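Local coordinates for protein NG, ng-dimethylarginine dimethylaminohydrolase (Pseudomonas aeruginosa, PDB 1H70) that hydrolyses N(G),N(G)-dimethyl-L-arginine and N(G)-monomethyl-L-arginine to L-citrulline, releasing dimethylamine or methylamine, at residues T20-G25 / K243-V248; E106-P111 / R140-I145; D124-G129 / H149-S154. The protein carries 1 engineered substitution. All blocks are in the same frame, centred on the assembly; numbering follows the deposited sequence.

Contact 1 lies at the citrulline pocket, where Ile-244 O binds the ligand directly. Contacts 2 and 3 lie away from the ligand: the side chain of Met-142 in contact 2 is about 13 Å from citrulline, and that of Ile-128 in contact 3 about 12 Å. The centre of contact 1 is 28 Å from the centres of both others, and contact 3 lies across the chain's centre from it. Contacts 2 and 3 are neighbours, with centres 12 Å apart. Helix 136-148, which carries one side of contact 2, links the two strands of contact 3: Met-142 CG packs 3.8 Å from Ile-128 CD1, and Glu-106 OE2 reaches His-149 NE2 at 2.8 Å, probably a hydrogen bond.

Contact 1: T20-G25 / K243-V248; sequences TSSHLG and KIDGGV. With CIR (citrulline), chain B.
One wall of the citrulline pocket is built where Ser-21 and Ser-22 of one loop grip Asp-245, the residue of positive phi in the Schellman motif that ends helix 239-242, while Thr-20 bonds Lys-243. The carboxylate is held at both oxygens. Ser-21 N and Ser-21 OG approach Asp-245 OD2 from opposite faces of the carboxylate plane, both on the syn side and both at 3.0 Å; the N-H bond is fairly straight, at 162°. Ser-22 OG meets Asp-245 OD1 nearly along its C-O axis, in a short bond of 2.5 Å. With donors at both ends, the carboxylate's rotation should be well fixed.

Thr-20 works in two directions. Its OG1 lies anti to the backbone N (chi1 -171°), where it donates to Lys-243 O at 2.9 Å. The same oxygen accepts from Ser-22 N at 2.9 Å, an ST turn. Water 1 adds a second donor to Lys-243 O and accepts from Leu-24 N at 2.6 Å. The extended Lys-243 side chain runs past the carbonyls of Leu-24 and Gly-25, its CE 3.5 Å from Leu-24 O, and its ammonium ends at Lys-26 O and in a salt bridge with Glu-240.

On the ligand side, Asp-61, Glu-66, Asp-67, Arg-86, Arg-133 and the engineered Ser-250, at the position inferred to carry the nucleophile, complete the pocket with their own hydrogen bonds to citrulline. Ile-244 O accepts from the ligand's amino N at 2.8 Å, a bond that places this junction of two loops at the amino-acid-binding end of a dimethylargininase active site.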
# COMPACT_ATOMS: atom_id res chain seq x y z
N THR A 20 -5.78 9.29 -12.21
CA THR A 20 -5.00 8.31 -12.93
C THR A 20 -4.08 8.91 -13.97
O THR A 20 -4.35 9.96 -14.54
CB THR A 20 -5.88 7.26 -13.61
OG1 THR A 20 -5.03 6.21 -14.13
CG2 THR A 20 -6.62 7.84 -14.81
N SER A 21 -2.98 8.22 -14.16
CA SER A 21 -2.02 8.57 -15.18
C SER A 21 -2.00 7.47 -16.25
O SER A 21 -1.16 7.49 -17.14
CB SER A 21 -0.62 8.70 -14.58
OG SER A 21 -0.20 7.45 -14.06
N SER A 22 -2.91 6.51 -16.14
CA SER A 22 -2.99 5.39 -17.09
C SER A 22 -4.03 5.63 -18.16
O SER A 22 -4.76 6.62 -18.10
CB SER A 22 -3.21 4.08 -16.34
OG SER A 22 -2.10 3.90 -15.47
N HIS A 23 -4.06 4.75 -19.17
CA HIS A 23 -5.01 4.84 -20.27
C HIS A 23 -5.61 3.44 -20.49
O HIS A 23 -5.63 2.86 -21.60
CB HIS A 23 -4.35 5.42 -21.54
CG HIS A 23 -3.74 6.78 -21.36
ND1 HIS A 23 -4.42 7.95 -21.60
CD2 HIS A 23 -2.50 7.14 -20.95
CE1 HIS A 23 -3.62 8.98 -21.34
NE2 HIS A 23 -2.45 8.52 -20.95
N LEU A 24 -6.12 2.88 -19.39
CA LEU A 24 -6.69 1.54 -19.40
C LEU A 24 -8.20 1.52 -19.32
O LEU A 24 -8.80 0.47 -19.08
CB LEU A 24 -6.12 0.73 -18.23
CG LEU A 24 -4.63 0.39 -18.34
CD1 LEU A 24 -4.02 0.04 -16.97
CD2 LEU A 24 -4.42 -0.74 -19.33
N GLY A 25 -8.82 2.68 -19.52
CA GLY A 25 -10.26 2.83 -19.45
C GLY A 25 -10.68 3.32 -18.07
O GLY A 25 -9.83 3.45 -17.19
N LYS A 243 -6.86 0.37 -13.33
CA LYS A 243 -7.21 1.50 -14.17
C LYS A 243 -6.91 2.85 -13.53
O LYS A 243 -6.68 3.82 -14.23
CB LYS A 243 -8.69 1.49 -14.54
CG LYS A 243 -9.06 0.39 -15.52
CD LYS A 243 -10.59 0.26 -15.65
CE LYS A 243 -10.94 -0.85 -16.63
NZ LYS A 243 -12.43 -0.93 -16.76
N ILE A 244 -6.95 2.89 -12.19
CA ILE A 244 -6.65 4.12 -11.47
C ILE A 244 -5.40 3.93 -10.60
O ILE A 244 -5.33 4.41 -9.46
CB ILE A 244 -7.87 4.72 -10.70
CG1 ILE A 244 -8.51 3.68 -9.77
CG2 ILE A 244 -8.89 5.28 -11.72
CD1 ILE A 244 -9.74 4.22 -8.99
N ASP A 245 -4.43 3.21 -11.15
CA ASP A 245 -3.10 3.03 -10.56
C ASP A 245 -3.04 2.50 -9.14
O ASP A 245 -2.16 2.92 -8.37
CB ASP A 245 -2.35 4.39 -10.58
CG ASP A 245 -2.17 4.99 -11.96
OD1 ASP A 245 -2.14 4.24 -12.96
OD2 ASP A 245 -2.08 6.24 -12.10
N GLY A 246 -3.92 1.58 -8.77
CA GLY A 246 -3.92 1.00 -7.43
C GLY A 246 -3.98 -0.52 -7.50
O GLY A 246 -4.43 -1.09 -8.51
N GLY A 247 -3.59 -1.17 -6.41
CA GLY A 247 -3.61 -2.62 -6.31
C GLY A 247 -3.95 -3.10 -4.90
O GLY A 247 -4.55 -2.38 -4.10
N VAL A 248 -3.52 -4.32 -4.60
CA VAL A 248 -3.77 -4.92 -3.31
C VAL A 248 -3.08 -4.23 -2.14
O VAL A 248 -3.66 -4.24 -1.08
CB VAL A 248 -3.52 -6.46 -3.30
CG1 VAL A 248 -4.44 -7.17 -4.29
CG2 VAL A 248 -2.08 -6.81 -3.63
C CIR B . -4.18 8.05 -6.83
O CIR B . -3.83 8.59 -5.74
OXT CIR B . -3.76 8.54 -7.96
CA CIR B . -5.03 6.81 -6.81
N CIR B . -5.87 6.76 -8.03
C3 CIR B . -4.13 5.56 -6.71
C4 CIR B . -3.45 5.52 -5.33
C5 CIR B . -2.54 4.31 -5.25
N6 CIR B . -1.92 4.21 -3.92
C7 CIR B . -1.21 3.18 -3.49
O7 CIR B . -0.99 2.17 -4.19
N8 CIR B . -0.72 3.22 -2.24
O HOH W 1 -7.21 3.64 -17.10

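Contact 2: E106-P111 / R140-I145; sequences ERIEAP and RQMIAI
Gln-141, on helix 136-148, reaches across to the backbone of Glu-109, where the helix packs against the end of strand 105-107 and the loop after it in the alpha/beta-propeller (pentein) fold of this family. The side chain leaves the helix extended beyond CG (chi2 -177°) and presents its amide to the peptide groups on either side of the Glu-109 CA. Glu-109 N donates to Gln-141 OE1 at 2.9 Å; the bond is almost straight, 176° at the hydrogen, and falls in the amide carbonyl plane on a lone pair. Gln-141 NE2 returns a bond to Glu-109 O, also 2.9 Å, lying near its own amide plane but above the carbonyl plane of the acceptor. Mutual donation of this kind fixes which way round the amide sits, and a further bond from NE2 to Glu-137 agrees with it.

Beside the amide, aliphatic carbons make the contact. Ile-108 crosses Met-142 at about a right angle, its CD1 3.9 Å from Met-142 CE; the bent methionine chain brings that methyl round to it. Ile-108 CD1 also lies 4.2 Å from Ile-145 CD1, and all three side chains rest on Ile-77 of strand 76-78. Glu-106 and Ile-145 slide past each other in opposite directions, with Glu-106 CG 3.6 Å from Ile-145 CG2, while the carboxylate goes on to a salt bridge with Lys-148 and a hydrogen bond with His-149.

Water 2 bridges the two segments, donating to Gln-141 OE1 at 2.6 Å and to Arg-107 O at 3.0 Å.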
# COMPACT_ATOMS: atom_id res chain seq x y z
N GLU A 106 0.54 10.09 15.60
CA GLU A 106 1.43 11.17 15.22
C GLU A 106 0.94 11.69 13.87
O GLU A 106 0.08 11.05 13.25
CB GLU A 106 2.85 10.64 15.06
CG GLU A 106 3.44 9.92 16.26
CD GLU A 106 4.11 10.83 17.28
OE1 GLU A 106 4.11 12.07 17.09
OE2 GLU A 106 4.64 10.30 18.30
N ARG A 107 1.44 12.84 13.40
CA ARG A 107 0.96 13.36 12.13
C ARG A 107 2.05 14.12 11.37
O ARG A 107 2.90 14.74 11.99
CB ARG A 107 -0.26 14.26 12.32
CG ARG A 107 -0.11 15.30 13.37
CD ARG A 107 -1.16 16.39 13.36
NE ARG A 107 -2.58 16.14 13.64
CZ ARG A 107 -3.25 15.06 14.08
NH1 ARG A 107 -2.68 13.91 14.34
NH2 ARG A 107 -4.57 15.17 14.26
N ILE A 108 1.98 14.06 10.05
CA ILE A 108 2.88 14.84 9.20
C ILE A 108 2.25 16.22 9.07
O ILE A 108 1.03 16.32 9.02
CB ILE A 108 2.96 14.21 7.80
CG1 ILE A 108 3.43 12.77 7.89
CG2 ILE A 108 3.83 15.08 6.83
CD1 ILE A 108 4.87 12.58 8.36
N GLU A 109 3.07 17.28 9.02
CA GLU A 109 2.55 18.64 8.88
C GLU A 109 3.20 19.38 7.74
O GLU A 109 4.22 18.95 7.22
CB GLU A 109 2.92 19.49 10.09
CG GLU A 109 2.52 19.06 11.47
CD GLU A 109 3.11 20.04 12.46
OE1 GLU A 109 3.98 20.86 12.07
OE2 GLU A 109 2.68 20.00 13.63
N ALA A 110 2.64 20.53 7.37
CA ALA A 110 3.25 21.35 6.32
C ALA A 110 4.62 21.78 6.81
O ALA A 110 4.86 21.93 8.00
CB ALA A 110 2.39 22.58 6.03
N PRO A 111 5.55 21.97 5.88
CA PRO A 111 5.34 21.83 4.44
C PRO A 111 5.63 20.44 3.86
O PRO A 111 5.98 20.28 2.68
CB PRO A 111 6.32 22.85 3.88
CG PRO A 111 7.51 22.76 4.84
CD PRO A 111 6.93 22.41 6.19
N ARG A 140 11.42 13.31 5.72
CA ARG A 140 12.19 13.72 6.89
C ARG A 140 11.35 13.66 8.17
O ARG A 140 11.77 13.11 9.17
CB ARG A 140 12.69 15.14 6.70
CG ARG A 140 13.55 15.68 7.86
CD ARG A 140 13.74 17.18 7.82
NE ARG A 140 12.54 17.91 8.21
CZ ARG A 140 12.14 18.05 9.46
NH1 ARG A 140 12.84 17.50 10.44
NH2 ARG A 140 11.04 18.75 9.74
N GLN A 141 10.15 14.25 8.12
CA GLN A 141 9.27 14.27 9.27
C GLN A 141 8.92 12.84 9.68
O GLN A 141 8.92 12.53 10.87
CB GLN A 141 8.01 15.08 8.95
CG GLN A 141 8.22 16.57 9.05
CD GLN A 141 6.92 17.28 8.79
OE1 GLN A 141 5.88 16.88 9.31
NE2 GLN A 141 6.96 18.33 7.97
N MET A 142 8.62 11.99 8.71
CA MET A 142 8.28 10.59 8.99
C MET A 142 9.47 9.85 9.61
O MET A 142 9.31 9.11 10.58
CB MET A 142 7.80 9.89 7.72
CG MET A 142 7.40 8.43 7.96
SD MET A 142 5.89 8.28 8.94
CE MET A 142 4.64 8.71 7.71
N ILE A 143 10.67 10.04 9.05
CA ILE A 143 11.82 9.32 9.63
C ILE A 143 12.04 9.76 11.09
O ILE A 143 12.33 8.93 11.96
CB ILE A 143 13.09 9.50 8.77
CG1 ILE A 143 12.92 8.68 7.47
CG2 ILE A 143 14.33 9.03 9.53
CD1 ILE A 143 13.84 9.07 6.35
N ALA A 144 11.86 11.06 11.37
CA ALA A 144 12.06 11.56 12.74
C ALA A 144 11.06 10.93 13.72
O ALA A 144 11.42 10.56 14.84
CB ALA A 144 11.99 13.09 12.78
N ILE A 145 9.81 10.78 13.28
CA ILE A 145 8.78 10.17 14.13
C ILE A 145 9.12 8.71 14.40
O ILE A 145 9.06 8.23 15.53
CB ILE A 145 7.40 10.28 13.49
CG1 ILE A 145 6.93 11.74 13.47
CG2 ILE A 145 6.39 9.44 14.26
CD1 ILE A 145 5.79 11.98 12.46
O HOH W 2 5.55 16.19 11.81

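Contact 3: D124-G129 / H149-S154; sequences DHFYIG and HGLSGS
The imidazole of His-125 spans two serines of the neighbouring strand, Ser-152 and Ser-154, which project on the same face of the sheet. Its ND1 is hydrogen-bonded to Ser-152 OG at 2.7 Å, a bent bond of 140°, and its NE2 to Ser-154 OG at 2.8 Å, nearly straight and close to the ring plane. In either bond the geometry allows either partner as donor. CG of His-125 stands anti to its backbone N (chi1 -167°), which starts the ring on its way across to the serine strand. Between the two serines, Gly-153 has no side chain, and its CA lies over one face of the imidazole, 4.1 Å from the centroid and offset toward the rim: a CH-pi contact. Further along the ring, CD2 of His-125 stands 3.5 Å above the centre of the Tyr-127 ring; Tyr-127 in turn meets Phe-188 edge-to-face.

The parallel pairing sets His-125 opposite Ser-152 and Tyr-127 opposite Ser-154. Ser-152 N donates to Asp-124 O, Phe-126 N to Ser-152 O, Ser-154 N to Phe-126 O and Ile-128 N to Ser-154 O. The short strand axes run 22° apart.

On the face that carries Phe-126 the contacts are apolar, with Phe-126 CE1 3.8 Å from Leu-151 CD1. At the start of the strand pair, Leu-151 CD2 packs 3.5 Å from Asp-124 CB. Phe-126 and Leu-151 both rest on Leu-146, and Ile-128 on Met-142 and Ile-143, so helix 136-148 lies against this side of the pair. A parallel strand pair joined through a helix packed on one side is the classic beta-alpha-beta crossover, formed here by strand 125-130, helix 136-148 and strand 152-157.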
# COMPACT_ATOMS: atom_id res chain seq x y z
N ASP A 124 11.91 -3.52 11.34
CA ASP A 124 11.70 -2.20 11.95
C ASP A 124 12.23 -1.06 11.07
O ASP A 124 12.27 0.11 11.50
CB ASP A 124 12.32 -2.14 13.34
CG ASP A 124 11.72 -3.14 14.31
OD1 ASP A 124 10.50 -3.43 14.25
OD2 ASP A 124 12.44 -3.66 15.20
N HIS A 125 12.62 -1.37 9.83
CA HIS A 125 13.13 -0.36 8.90
C HIS A 125 12.03 0.01 7.92
O HIS A 125 11.31 -0.87 7.43
CB HIS A 125 14.37 -0.81 8.12
CG HIS A 125 15.04 0.33 7.41
ND1 HIS A 125 15.90 1.19 8.06
CD2 HIS A 125 14.93 0.79 6.14
CE1 HIS A 125 16.32 2.12 7.20
NE2 HIS A 125 15.75 1.89 6.03
N PHE A 126 11.92 1.31 7.63
CA PHE A 126 10.90 1.80 6.69
C PHE A 126 11.54 2.51 5.51
O PHE A 126 12.17 3.54 5.69
CB PHE A 126 9.89 2.72 7.40
CG PHE A 126 9.03 2.01 8.41
CD1 PHE A 126 9.52 1.72 9.68
CD2 PHE A 126 7.75 1.61 8.08
CE1 PHE A 126 8.71 1.05 10.60
CE2 PHE A 126 6.94 0.95 8.99
CZ PHE A 126 7.44 0.67 10.26
N TYR A 127 11.39 1.95 4.30
CA TYR A 127 11.96 2.58 3.11
C TYR A 127 10.90 3.52 2.57
O TYR A 127 9.75 3.11 2.37
CB TYR A 127 12.28 1.56 2.01
CG TYR A 127 13.39 0.63 2.38
CD1 TYR A 127 13.12 -0.58 2.96
CD2 TYR A 127 14.72 0.97 2.14
CE1 TYR A 127 14.13 -1.47 3.32
CE2 TYR A 127 15.76 0.10 2.49
CZ TYR A 127 15.44 -1.11 3.09
OH TYR A 127 16.47 -2.01 3.44
N ILE A 128 11.29 4.76 2.34
CA ILE A 128 10.37 5.80 1.90
C ILE A 128 10.75 6.40 0.54
O ILE A 128 11.82 7.02 0.42
CB ILE A 128 10.34 6.94 2.93
CG1 ILE A 128 9.97 6.45 4.32
CG2 ILE A 128 9.35 8.02 2.46
CD1 ILE A 128 10.05 7.56 5.38
N GLY A 129 9.89 6.24 -0.47
CA GLY A 129 10.21 6.79 -1.78
C GLY A 129 9.97 8.29 -1.90
O GLY A 129 9.02 8.85 -1.32
N HIS A 149 10.21 6.68 18.06
CA HIS A 149 9.63 5.42 18.51
C HIS A 149 10.56 4.21 18.39
O HIS A 149 10.11 3.07 18.53
CB HIS A 149 8.32 5.16 17.75
CG HIS A 149 7.26 6.14 18.14
ND1 HIS A 149 6.45 5.94 19.23
CD2 HIS A 149 6.93 7.35 17.64
CE1 HIS A 149 5.64 6.98 19.36
NE2 HIS A 149 5.91 7.84 18.41
N GLY A 150 11.86 4.44 18.19
CA GLY A 150 12.79 3.33 18.10
C GLY A 150 12.82 2.58 16.78
O GLY A 150 13.46 1.53 16.68
N LEU A 151 12.14 3.10 15.76
CA LEU A 151 12.17 2.47 14.45
C LEU A 151 13.16 3.24 13.56
O LEU A 151 13.70 4.27 13.97
CB LEU A 151 10.77 2.44 13.85
CG LEU A 151 9.77 1.68 14.71
CD1 LEU A 151 8.32 1.98 14.30
CD2 LEU A 151 10.05 0.20 14.60
N SER A 152 13.41 2.76 12.35
CA SER A 152 14.35 3.43 11.47
C SER A 152 13.73 3.68 10.08
O SER A 152 12.70 3.09 9.76
CB SER A 152 15.66 2.63 11.41
OG SER A 152 15.48 1.40 10.72
N GLY A 153 14.34 4.55 9.28
CA GLY A 153 13.80 4.82 7.96
C GLY A 153 14.87 5.39 7.05
O GLY A 153 15.87 5.88 7.54
N SER A 154 14.66 5.33 5.74
CA SER A 154 15.63 5.86 4.78
C SER A 154 14.87 6.29 3.53
O SER A 154 13.71 5.89 3.38
CB SER A 154 16.70 4.82 4.44
OG SER A 154 16.14 3.63 3.92